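Local atomic coordinates of putative oxidoreductase molybdopterin-binding subunit (Sulfolobus tokodaii, PDB entry 4ZOH), a protein that binds pterin cytosine dinucleotide and probably acts as the molybdenum-bearing catalytic subunit of an oxidoreductase related to aldehyde oxidase and xanthine dehydrogenase. Residues E72-Y75 against V76-I80; I220-P223 against E224-A227; I356-Y359 against E360-K364; V597-P600 against L601-E604; Y372-I375 against F376-Y380. All coordinates share one frame; numbering follows the deposited sequence.

Overall arrangement
Each contact is a turn or helix start within one continuous stretch, so none nests in or crosses another. From the N terminus, contact 1 turns the chain from strand 72-73 into strand 79-85, and contact 2 opens helix 223-235; the two touch, Pro79 CG lying 4.1 Å from Pro223 CB. Contact 3 starts helix 358-365, and contact 5 follows as the hairpin of strands 372-373 and 379-380, their centres about 22 Å apart. Contact 4 comes last in sequence, leading from strand 583-593 into helix 600-619 beside the dinucleotide cofactor. Its centre lies about 42 Å from that of contact 1, on the opposite side of the chain's centre.

Contact 1 of 5, residues E72-Y75 against V76-I80; sequences ETTY and VGQPI
Gln78 meets Thr73, Thr74 and Tyr75 directly, and Glu72 through a water that donates to Glu72 O and accepts from Gln78 NE2 at 2.9 Å; the Glu72 carboxylate is turned to His43 and Ser123 N. Thr73 OG1 donates to Gln78 OE1 at 2.7 Å. That hydroxyl lies in the plane of the amide carbonyl, and the two side chains run past each other in opposite directions. Thr73 CB also packs on Ile80 CG2 at 3.9 Å. The backbone N of Thr74 adds a second bond to Gln78 OE1, 3.0 Å long and 24° out of the carbonyl plane, so two donors grip one buried oxygen. Thr74 OG1 joins the water held by Glu72 O. Within the a/b hammerhead domain of the aldehyde oxidase and xanthine dehydrogenase family, this stretch links strand 72-73 of the three-stranded sheet to strand 79-85 of the seven-stranded one. A type II beta turn from Tyr75 to Gln78 makes the link, closed by Gln78 N to Tyr75 O at 3.0 Å. Gly77 sits third in it with phi 100°, where a CB would press on Val76 O. Tyr75 carries its ring between its own backbone N and carbonyl carbon (chi1 58°), folding it back over the turn. Gln78 CB stands over the centre of one ring face, a CH-pi contact with 3.5 Å from that carbon to the centroid. Gln78 CG lies 3.4 Å from Tyr75 CE2, and a second water joins Tyr75 OH to Gln78 NE2.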
# COMPACT_ATOMS: atom_id res chain seq x y z
N GLU A 72 10.33 -22.72 28.42
CA GLU A 72 9.99 -24.10 28.15
C GLU A 72 9.15 -24.24 26.86
O GLU A 72 8.01 -23.71 26.78
CB GLU A 72 9.26 -24.69 29.35
CG GLU A 72 9.14 -26.24 29.37
CD GLU A 72 8.32 -26.73 30.57
OE1 GLU A 72 8.32 -26.03 31.62
OE2 GLU A 72 7.64 -27.79 30.48
N THR A 73 9.72 -24.96 25.89
CA THR A 73 9.04 -25.29 24.66
C THR A 73 8.37 -26.67 24.73
O THR A 73 9.03 -27.63 25.15
CB THR A 73 9.96 -25.19 23.44
OG1 THR A 73 9.19 -25.50 22.27
CG2 THR A 73 11.13 -26.13 23.54
N THR A 74 7.11 -26.74 24.25
CA THR A 74 6.26 -27.90 24.29
C THR A 74 5.88 -28.66 22.99
O THR A 74 5.02 -29.56 23.06
CB THR A 74 4.98 -27.59 25.03
OG1 THR A 74 4.41 -26.39 24.48
CG2 THR A 74 5.25 -27.37 26.55
N TYR A 75 6.52 -28.34 21.85
CA TYR A 75 6.31 -29.07 20.57
C TYR A 75 7.32 -28.65 19.57
O TYR A 75 7.68 -27.46 19.52
CB TYR A 75 4.85 -28.89 20.01
CG TYR A 75 4.37 -27.48 19.73
CD1 TYR A 75 4.38 -26.97 18.42
CD2 TYR A 75 3.93 -26.63 20.76
CE1 TYR A 75 3.93 -25.69 18.14
CE2 TYR A 75 3.48 -25.35 20.49
CZ TYR A 75 3.47 -24.88 19.15
OH TYR A 75 3.01 -23.60 18.85
N VAL A 76 7.83 -29.61 18.80
CA VAL A 76 8.56 -29.30 17.57
C VAL A 76 7.68 -28.35 16.71
O VAL A 76 6.44 -28.57 16.58
CB VAL A 76 8.89 -30.55 16.82
CG1 VAL A 76 9.79 -30.30 15.58
CG2 VAL A 76 9.57 -31.51 17.79
N GLY A 77 8.30 -27.25 16.27
CA GLY A 77 7.62 -26.22 15.48
C GLY A 77 7.19 -25.01 16.31
O GLY A 77 6.72 -24.01 15.72
N GLN A 78 7.30 -25.10 17.65
CA GLN A 78 6.92 -23.94 18.46
C GLN A 78 7.91 -22.79 18.23
O GLN A 78 9.11 -23.01 18.19
CB GLN A 78 6.79 -24.23 19.93
CG GLN A 78 6.03 -23.12 20.71
CD GLN A 78 5.99 -23.47 22.19
OE1 GLN A 78 6.77 -24.30 22.60
NE2 GLN A 78 5.05 -22.91 22.96
N PRO A 79 7.38 -21.58 18.02
CA PRO A 79 8.29 -20.41 18.01
C PRO A 79 9.01 -20.18 19.38
O PRO A 79 8.37 -20.12 20.49
CB PRO A 79 7.35 -19.22 17.68
CG PRO A 79 6.08 -19.81 17.18
CD PRO A 79 5.95 -21.18 17.83
N ILE A 80 10.32 -20.07 19.28
CA ILE A 80 11.18 -19.84 20.45
C ILE A 80 12.01 -18.56 20.34
O ILE A 80 12.57 -18.08 21.35
CB ILE A 80 12.05 -21.11 20.77
CG1 ILE A 80 12.93 -21.50 19.59
CG2 ILE A 80 11.10 -22.22 21.19
CD1 ILE A 80 13.97 -22.57 19.91
O HOH W 1 5.47 -23.82 25.65
O HOH W 2 3.09 -21.67 21.29

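Contact 2 of 5, residues I220-P223 against E224-A227; sequences IAHP and EEYA
His222 O is gripped by two backbone donors of the first helical turn: Tyr226 N at 3.3 Å, almost in line with the carbonyl, and Glu225 N in a weak, bent bond. In return Glu225 OE1 accepts from His222 N at 2.9 Å, and the N-H points nearly straight at it (175°). The donor meets the anti side of the carboxylate, 32° out of its plane, while the same OE1 lies at the edge of the His222 ring, 3.5 Å from His222 CD2; the ring's NE2 is bonded to Ser217 O. Glu225 OE2 is held by Ser183 and by a water that also donates to Ile220 O, so both carboxylate oxygens are engaged. On the N-terminal side of the cap, Ala221 CB rests over one face of the Tyr226 ring, offset toward the rim and 3.6 Å from Tyr226 CZ; Tyr226 OH goes on to Asp289. Glu224, bent at chi2 (92°), lays OE1 against Pro223 CD at 3.4 Å and sends OE2 to Arg38 and Arg168. The arrangement is that of a helix N terminus: His222 at the N-cap, proline in the first turn, Glu225 supplying one half of a capping box, and Ala221 with Tyr226 forming a hydrophobic staple at the start of helix 223-235.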
# COMPACT_ATOMS: atom_id res chain seq x y z
N ILE A 220 -8.13 -18.92 14.59
CA ILE A 220 -7.44 -18.45 15.77
C ILE A 220 -6.39 -17.43 15.36
O ILE A 220 -5.97 -17.39 14.17
CB ILE A 220 -6.77 -19.64 16.53
CG1 ILE A 220 -5.61 -20.28 15.73
CG2 ILE A 220 -7.85 -20.65 16.90
CD1 ILE A 220 -4.85 -21.33 16.54
N ALA A 221 -5.97 -16.60 16.31
CA ALA A 221 -4.70 -15.85 16.15
C ALA A 221 -3.61 -16.78 16.53
O ALA A 221 -3.66 -17.38 17.61
CB ALA A 221 -4.67 -14.60 17.04
N HIS A 222 -2.63 -16.89 15.67
CA HIS A 222 -1.55 -17.71 15.90
C HIS A 222 -0.45 -17.07 16.75
O HIS A 222 -0.36 -15.86 16.76
CB HIS A 222 -0.97 -18.09 14.54
CG HIS A 222 -1.82 -19.09 13.84
ND1 HIS A 222 -1.58 -20.44 13.92
CD2 HIS A 222 -2.96 -18.95 13.12
CE1 HIS A 222 -2.49 -21.10 13.23
NE2 HIS A 222 -3.35 -20.22 12.75
N PRO A 223 0.43 -17.89 17.35
CA PRO A 223 1.52 -17.20 18.12
C PRO A 223 2.27 -16.14 17.30
O PRO A 223 2.52 -15.04 17.84
CB PRO A 223 2.48 -18.35 18.51
CG PRO A 223 1.64 -19.62 18.44
CD PRO A 223 0.64 -19.36 17.28
N GLU A 224 2.55 -16.42 16.03
CA GLU A 224 3.27 -15.48 15.17
C GLU A 224 2.50 -14.16 14.97
O GLU A 224 3.10 -13.07 14.87
CB GLU A 224 3.55 -16.11 13.80
CG GLU A 224 4.45 -17.32 13.82
CD GLU A 224 3.64 -18.60 13.92
OE1 GLU A 224 2.70 -18.64 14.67
OE2 GLU A 224 3.97 -19.58 13.28
N GLU A 225 1.18 -14.23 14.94
CA GLU A 225 0.44 -13.01 14.76
C GLU A 225 0.50 -12.10 16.00
O GLU A 225 0.70 -10.89 15.89
CB GLU A 225 -1.04 -13.31 14.38
CG GLU A 225 -1.27 -13.77 12.90
CD GLU A 225 -2.68 -14.35 12.75
OE1 GLU A 225 -2.89 -15.46 13.20
OE2 GLU A 225 -3.59 -13.74 12.20
N TYR A 226 0.22 -12.67 17.16
CA TYR A 226 0.46 -11.91 18.46
C TYR A 226 1.86 -11.31 18.56
O TYR A 226 2.01 -10.14 18.88
CB TYR A 226 0.21 -12.83 19.66
CG TYR A 226 -1.24 -13.21 19.88
CD1 TYR A 226 -2.22 -12.24 20.02
CD2 TYR A 226 -1.62 -14.56 19.93
CE1 TYR A 226 -3.52 -12.54 20.29
CE2 TYR A 226 -2.92 -14.90 20.22
CZ TYR A 226 -3.85 -13.87 20.42
OH TYR A 226 -5.14 -14.20 20.67
N ALA A 227 2.85 -12.10 18.23
CA ALA A 227 4.23 -11.63 18.31
C ALA A 227 4.53 -10.52 17.31
O ALA A 227 5.18 -9.51 17.65
CB ALA A 227 5.22 -12.77 18.15
O HOH W 3 -6.04 -14.92 12.56

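Contact 3 of 5, residues I356-Y359 against E360-K364; sequences IDQY and EIRLK
Arg362 curls back over the carbonyl of Gln358, one helical turn earlier. Its CB lies 3.6 Å from Tyr359 O, then CG and CD pass Gln358 O, CG at 3.5 Å. The chain is extended from CG to NE, and the turn at chi4 (77°) brings NH1 back to donate to Gln358 O at 3.0 Å; the oxygen is close to the guanidinium plane, but the donor stands 39° above the carbonyl plane. NE goes to Glu344, and NH1 also to Asn348. With an alanine here, Gln358 O and Asn348 would probably lose their bonds from NH1, and Glu344 the arginine charge it pairs with. Tyr359 offers its ring edge to Leu363, CD2 to Leu363 CD1 at 3.9 Å. At the start of the helix Asp357, with CG anti to its own N (chi1 -175°), brings OD2 to Glu360 N at 3.1 Å and, more weakly, to Tyr359 N, while OD1 is bonded to Tyr396 OH. A water donates to both Asp357 OD2 and Glu360 OE2, and Lys393 pairs with the latter. Ile356 CG2 packs 4.1 Å from Ile361 CB, bracketing the cap. Asp357 as N-cap, with the Ile356-Ile361 hydrophobic staple around it, marks the N terminus of helix 358-365.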
# COMPACT_ATOMS: atom_id res chain seq x y z
N ILE A 356 -26.81 -57.63 7.03
CA ILE A 356 -27.87 -56.72 6.58
C ILE A 356 -27.25 -55.82 5.48
O ILE A 356 -26.03 -55.53 5.46
CB ILE A 356 -28.52 -55.87 7.72
CG1 ILE A 356 -28.94 -56.74 8.93
CG2 ILE A 356 -29.73 -55.05 7.24
CD1 ILE A 356 -29.72 -58.00 8.61
N ASP A 357 -28.12 -55.42 4.56
CA ASP A 357 -27.79 -54.46 3.54
C ASP A 357 -27.49 -53.08 4.14
O ASP A 357 -28.30 -52.55 4.96
CB ASP A 357 -28.97 -54.30 2.60
CG ASP A 357 -28.63 -53.40 1.46
OD1 ASP A 357 -27.76 -53.79 0.66
OD2 ASP A 357 -29.21 -52.31 1.39
N GLN A 358 -26.37 -52.49 3.70
CA GLN A 358 -25.92 -51.17 4.19
C GLN A 358 -26.93 -50.06 3.99
O GLN A 358 -27.02 -49.15 4.84
CB GLN A 358 -24.55 -50.82 3.65
CG GLN A 358 -24.48 -50.39 2.19
CD GLN A 358 -23.08 -50.05 1.82
OE1 GLN A 358 -22.45 -49.17 2.42
NE2 GLN A 358 -22.55 -50.76 0.84
N TYR A 359 -27.76 -50.14 2.93
CA TYR A 359 -28.80 -49.12 2.79
C TYR A 359 -30.03 -49.43 3.69
O TYR A 359 -30.66 -48.51 4.33
CB TYR A 359 -29.22 -48.90 1.32
CG TYR A 359 -29.60 -47.45 1.04
CD1 TYR A 359 -28.66 -46.54 0.44
CD2 TYR A 359 -30.84 -46.96 1.42
CE1 TYR A 359 -29.01 -45.21 0.24
CE2 TYR A 359 -31.19 -45.64 1.21
CZ TYR A 359 -30.26 -44.78 0.62
OH TYR A 359 -30.63 -43.46 0.43
N GLU A 360 -30.36 -50.73 3.76
CA GLU A 360 -31.57 -51.16 4.51
C GLU A 360 -31.42 -50.82 6.02
O GLU A 360 -32.33 -50.26 6.66
CB GLU A 360 -31.90 -52.69 4.27
CG GLU A 360 -32.52 -53.02 2.90
CD GLU A 360 -33.88 -52.36 2.65
OE1 GLU A 360 -34.71 -52.30 3.58
OE2 GLU A 360 -34.11 -51.87 1.52
N ILE A 361 -30.24 -51.10 6.56
CA ILE A 361 -30.00 -50.80 8.00
C ILE A 361 -30.26 -49.32 8.33
O ILE A 361 -30.89 -49.01 9.38
CB ILE A 361 -28.61 -51.28 8.43
CG1 ILE A 361 -28.64 -51.60 9.93
CG2 ILE A 361 -27.56 -50.28 8.00
CD1 ILE A 361 -27.46 -52.43 10.38
N ARG A 362 -29.92 -48.42 7.38
CA ARG A 362 -30.14 -47.01 7.59
C ARG A 362 -31.63 -46.64 7.49
O ARG A 362 -32.14 -45.80 8.27
CB ARG A 362 -29.20 -46.15 6.63
CG ARG A 362 -27.70 -46.37 6.87
CD ARG A 362 -26.79 -45.58 5.88
NE ARG A 362 -25.46 -45.44 6.45
CZ ARG A 362 -24.53 -46.40 6.49
NH1 ARG A 362 -24.74 -47.59 5.91
NH2 ARG A 362 -23.37 -46.16 7.09
N LEU A 363 -32.33 -47.23 6.52
CA LEU A 363 -33.78 -47.02 6.41
C LEU A 363 -34.48 -47.59 7.66
O LEU A 363 -35.47 -47.01 8.08
CB LEU A 363 -34.40 -47.63 5.14
CG LEU A 363 -34.04 -46.95 3.82
CD1 LEU A 363 -34.38 -47.92 2.71
CD2 LEU A 363 -34.75 -45.62 3.67
N LYS A 364 -33.91 -48.68 8.22
CA LYS A 364 -34.46 -49.31 9.43
C LYS A 364 -34.38 -48.36 10.66
O LYS A 364 -35.41 -48.12 11.36
CB LYS A 364 -33.83 -50.68 9.70
CG LYS A 364 -34.43 -51.34 10.96
CD LYS A 364 -34.20 -52.83 11.09
CE LYS A 364 -35.32 -53.59 10.38
NZ LYS A 364 -35.05 -55.04 10.15
O HOH W 4 -31.60 -51.70 0.12

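Contact 4 of 5, residues V597-P600 against L601-E604; sequences VINP and LLAE. With MCN (pterin cytosine dinucleotide), chain D.
Asn599 caps the helix through its side chain: OD1 accepts from Leu602 N at 3.3 Å, a capping bond whose donor lies 51° above the plane of the amide carbonyl. CG stands opposite the backbone N (chi1 -173°), which swings the amide under the start of the helix. Its ND2 is turned the other way, to Gln452 and to Ile7 O, so both ends of the amide are engaged and its rotation is fixed. The backbone takes over from there: Asn599 O accepts from Ala603 N at 2.8 Å, and Pro600 O from Glu604 N. A water donates both to Pro600 O and to Glu604 OE1, tying that carboxylate to the first turn.

Ligand contacts form a second group. Ile598 N donates to N3 of the cofactor's cytosine at 3.1 Å and Asn599 N to its O2 at 2.8 Å. Two successive backbone N-H groups thus read the acceptors on the base-pairing edge of the cytosine, consistent with selection of this base by the main chain. Leu602 CB makes a non-bonded contact with the ribose, 3.3 Å from O3' of the cofactor.

Apolar packing is small: Val597 CG1 touches Ala603 CB at 3.8 Å, across the capped turn.

A chain of another protein packs on Leu601, Leu602 and Glu604. The loop and first turn of helix 600-619 pack against strand 651-655, whose Tyr655 and Trp653 meet Val597, Pro600, Ala603 and Glu604, and against helix 446-458, whose Thr448 and Ala449 meet Ile598, Asn599 and Leu602.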
# COMPACT_ATOMS: atom_id res chain seq x y z
N VAL A 597 -31.52 -23.16 -1.15
CA VAL A 597 -30.23 -23.02 -1.79
C VAL A 597 -30.19 -21.64 -2.43
O VAL A 597 -30.97 -21.32 -3.34
CB VAL A 597 -29.92 -24.16 -2.78
CG1 VAL A 597 -28.53 -23.98 -3.41
CG2 VAL A 597 -29.95 -25.51 -2.06
N ILE A 598 -29.31 -20.77 -1.93
CA ILE A 598 -29.18 -19.38 -2.45
C ILE A 598 -28.56 -19.38 -3.86
O ILE A 598 -28.94 -18.58 -4.79
CB ILE A 598 -28.38 -18.49 -1.46
CG1 ILE A 598 -28.93 -18.62 -0.02
CG2 ILE A 598 -28.36 -17.06 -1.94
CD1 ILE A 598 -30.36 -18.12 0.19
N ASN A 599 -27.63 -20.29 -4.06
CA ASN A 599 -26.86 -20.32 -5.29
C ASN A 599 -26.36 -21.75 -5.51
O ASN A 599 -25.35 -22.18 -4.90
CB ASN A 599 -25.72 -19.28 -5.33
CG ASN A 599 -25.02 -19.21 -6.71
OD1 ASN A 599 -24.78 -20.22 -7.37
ND2 ASN A 599 -24.63 -18.02 -7.12
N PRO A 600 -27.08 -22.51 -6.38
CA PRO A 600 -26.74 -23.94 -6.63
C PRO A 600 -25.38 -24.13 -7.21
O PRO A 600 -24.76 -25.16 -6.95
CB PRO A 600 -27.84 -24.44 -7.63
CG PRO A 600 -28.95 -23.44 -7.48
CD PRO A 600 -28.43 -22.15 -6.89
N LEU A 601 -24.89 -23.18 -8.02
CA LEU A 601 -23.54 -23.36 -8.57
C LEU A 601 -22.44 -23.39 -7.44
O LEU A 601 -21.56 -24.23 -7.42
CB LEU A 601 -23.25 -22.23 -9.58
CG LEU A 601 -21.90 -22.22 -10.29
CD1 LEU A 601 -21.76 -23.42 -11.26
CD2 LEU A 601 -21.74 -20.88 -11.02
N LEU A 602 -22.54 -22.44 -6.53
CA LEU A 602 -21.59 -22.18 -5.39
C LEU A 602 -21.81 -23.23 -4.33
O LEU A 602 -20.84 -23.78 -3.82
CB LEU A 602 -21.88 -20.77 -4.84
CG LEU A 602 -20.92 -19.77 -5.51
CD1 LEU A 602 -20.94 -19.86 -7.04
CD2 LEU A 602 -21.35 -18.41 -5.01
N ALA A 603 -23.09 -23.60 -4.11
CA ALA A 603 -23.37 -24.68 -3.15
C ALA A 603 -22.75 -25.99 -3.58
O ALA A 603 -22.04 -26.65 -2.82
CB ALA A 603 -24.85 -24.79 -2.84
N GLU A 604 -22.88 -26.32 -4.85
CA GLU A 604 -22.27 -27.57 -5.40
C GLU A 604 -20.76 -27.45 -5.36
O GLU A 604 -20.00 -28.43 -5.08
CB GLU A 604 -22.68 -27.72 -6.90
CG GLU A 604 -21.95 -28.90 -7.55
CD GLU A 604 -22.40 -29.16 -9.03
OE1 GLU A 604 -23.38 -28.51 -9.44
OE2 GLU A 604 -21.83 -30.02 -9.75
N1 MCN D . -24.73 -21.83 -0.15
C2 MCN D . -25.96 -21.65 -0.75
N3 MCN D . -27.11 -22.12 -0.19
C4 MCN D . -27.02 -22.80 1.02
C5 MCN D . -25.79 -23.00 1.64
C6 MCN D . -24.62 -22.49 1.07
O2 MCN D . -26.09 -21.04 -1.82
N4 MCN D . -28.14 -23.25 1.55
C1' MCN D . -23.55 -21.27 -0.82
C2D MCN D . -23.29 -19.86 -0.28
O2' MCN D . -23.88 -18.86 -1.05
C3' MCN D . -21.80 -19.72 -0.46
C4D MCN D . -21.38 -21.03 0.05
O4D MCN D . -22.39 -21.99 -0.49
O3' MCN D . -21.41 -19.57 -1.78
C5' MCN D . -21.51 -20.63 1.51
O5' MCN D . -21.49 -21.67 2.30
PA MCN D . -21.89 -21.60 3.87
O1A MCN D . -22.61 -20.44 4.37
O2A MCN D . -22.47 -22.98 3.98
O3A MCN D . -20.31 -21.73 4.45
PB MCN D . -19.37 -20.43 4.64
O1B MCN D . -19.64 -19.88 6.03
O2B MCN D . -19.42 -19.44 3.56
O3B MCN D . -18.01 -21.12 4.55
C10 MCN D . -17.31 -21.67 5.69
C9' MCN D . -16.84 -23.08 5.41
C8' MCN D . -15.92 -23.58 6.39
S8' MCN D . -16.36 -23.57 8.09
C7' MCN D . -14.75 -24.18 6.05
S7' MCN D . -13.66 -24.93 7.25
C6' MCN D . -14.35 -24.38 4.67
C7 MCN D . -15.59 -24.24 3.73
O9' MCN D . -16.26 -23.06 4.11
N5' MCN D . -13.23 -23.53 4.26
C4A MCN D . -13.04 -23.09 2.94
N8' MCN D . -15.15 -24.12 2.31
C4B MCN D . -14.02 -23.43 1.96
N1' MCN D . -13.88 -23.09 0.67
C2' MCN D . -12.83 -22.37 0.30
N2' MCN D . -12.74 -22.03 -0.97
N3' MCN D . -11.79 -21.98 1.22
C4' MCN D . -11.88 -22.36 2.57
O4' MCN D . -10.96 -22.04 3.38
O HOH W 5 -25.38 -26.98 -9.10

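Contact 5 of 5, residues Y372-I375 against F376-Y380; sequences YTNI and FGVTY
The Phe376 ring takes Ile375 CG2 over one face, the methyl carbon 4.0 Å from the ring centroid in a CH-pi contact. The Tyr380 ring has Val378 O above one face, and the Asn374 amide stands almost upright to it (planes 80° apart). Asn374 CG lies between its backbone N and carbonyl carbon (chi1 90°), which folds the amide back over the turn. Its ND2 donates to Tyr380 OH at 3.1 Å; that hydroxyl also bonds Gly307 O, and ND2 Arg303 O. OD1 accepts from Phe376 N at 2.8 Å and Val378 N at 2.9 Å, from opposite faces of its plane. The first is an Asx turn laid over the type I turn from Asn374 to Gly377. With Asn374 N bonded to Val378 O and Gly377 N to Asn374 O, the loop has a G1 beta bulge, Gly377 at phi 88°. A leucine in place of Asn374 would probably leave Phe376 N and Val378 N without their shared acceptor and Tyr380 OH without the ND2 donor. Tyr372 and Tyr380 are the hydrogen-bonded antiparallel pair. The non-hydrogen-bonded pair Thr373 and Thr379 lies on the opposite face, OG1 to OG1 bonded at 3.0 Å.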
# COMPACT_ATOMS: atom_id res chain seq x y z
N TYR A 372 -36.54 -33.31 15.80
CA TYR A 372 -36.24 -34.41 16.67
C TYR A 372 -35.06 -34.01 17.53
O TYR A 372 -34.09 -33.42 17.02
CB TYR A 372 -35.79 -35.57 15.82
CG TYR A 372 -35.58 -36.90 16.51
CD1 TYR A 372 -36.67 -37.81 16.69
CD2 TYR A 372 -34.30 -37.28 16.96
CE1 TYR A 372 -36.46 -39.08 17.27
CE2 TYR A 372 -34.08 -38.52 17.55
CZ TYR A 372 -35.17 -39.43 17.67
OH TYR A 372 -34.96 -40.65 18.21
N THR A 373 -35.11 -34.32 18.82
CA THR A 373 -33.93 -34.11 19.67
C THR A 373 -33.16 -35.41 19.89
O THR A 373 -33.68 -36.36 20.45
CB THR A 373 -34.29 -33.50 21.00
OG1 THR A 373 -35.01 -32.30 20.75
CG2 THR A 373 -33.06 -33.15 21.82
N ASN A 374 -31.90 -35.44 19.46
CA ASN A 374 -31.07 -36.63 19.68
C ASN A 374 -30.80 -36.85 21.19
O ASN A 374 -31.11 -36.00 22.04
CB ASN A 374 -29.80 -36.66 18.76
CG ASN A 374 -28.52 -35.97 19.36
OD1 ASN A 374 -28.48 -35.50 20.49
ND2 ASN A 374 -27.46 -35.89 18.53
N ILE A 375 -30.14 -37.95 21.46
CA ILE A 375 -29.91 -38.49 22.76
C ILE A 375 -29.01 -37.59 23.60
O ILE A 375 -29.12 -37.57 24.86
CB ILE A 375 -29.40 -39.95 22.57
CG1 ILE A 375 -30.13 -40.93 23.46
CG2 ILE A 375 -27.90 -40.12 22.76
CD1 ILE A 375 -31.63 -40.88 23.35
N PHE A 376 -28.14 -36.81 22.92
CA PHE A 376 -27.21 -35.93 23.61
C PHE A 376 -27.68 -34.50 23.54
O PHE A 376 -26.88 -33.57 23.71
CB PHE A 376 -25.79 -36.08 23.07
CG PHE A 376 -25.09 -37.35 23.50
CD1 PHE A 376 -25.32 -37.90 24.76
CD2 PHE A 376 -24.15 -37.97 22.64
CE1 PHE A 376 -24.64 -39.07 25.15
CE2 PHE A 376 -23.49 -39.14 23.02
CZ PHE A 376 -23.72 -39.68 24.29
N GLY A 377 -28.96 -34.32 23.23
CA GLY A 377 -29.61 -33.02 23.28
C GLY A 377 -29.55 -32.15 22.03
O GLY A 377 -29.99 -30.99 22.07
N VAL A 378 -29.02 -32.65 20.90
CA VAL A 378 -29.00 -31.81 19.66
C VAL A 378 -30.39 -31.85 19.01
O VAL A 378 -30.89 -32.91 18.65
CB VAL A 378 -27.98 -32.33 18.64
CG1 VAL A 378 -27.80 -31.30 17.52
CG2 VAL A 378 -26.68 -32.70 19.32
N THR A 379 -31.00 -30.70 18.83
CA THR A 379 -32.25 -30.65 18.09
C THR A 379 -32.02 -30.51 16.56
O THR A 379 -31.51 -29.49 16.07
CB THR A 379 -33.14 -29.52 18.60
OG1 THR A 379 -33.48 -29.84 19.96
CG2 THR A 379 -34.47 -29.40 17.77
N TYR A 380 -32.39 -31.56 15.85
CA TYR A 380 -32.40 -31.56 14.42
C TYR A 380 -33.69 -30.88 14.05
O TYR A 380 -34.79 -31.39 14.36
CB TYR A 380 -32.40 -32.98 13.94
CG TYR A 380 -31.25 -33.84 14.38
CD1 TYR A 380 -29.97 -33.32 14.75
CD2 TYR A 380 -31.42 -35.23 14.42
CE1 TYR A 380 -28.94 -34.17 15.18
CE2 TYR A 380 -30.39 -36.08 14.82
CZ TYR A 380 -29.15 -35.55 15.18
OH TYR A 380 -28.17 -36.46 15.55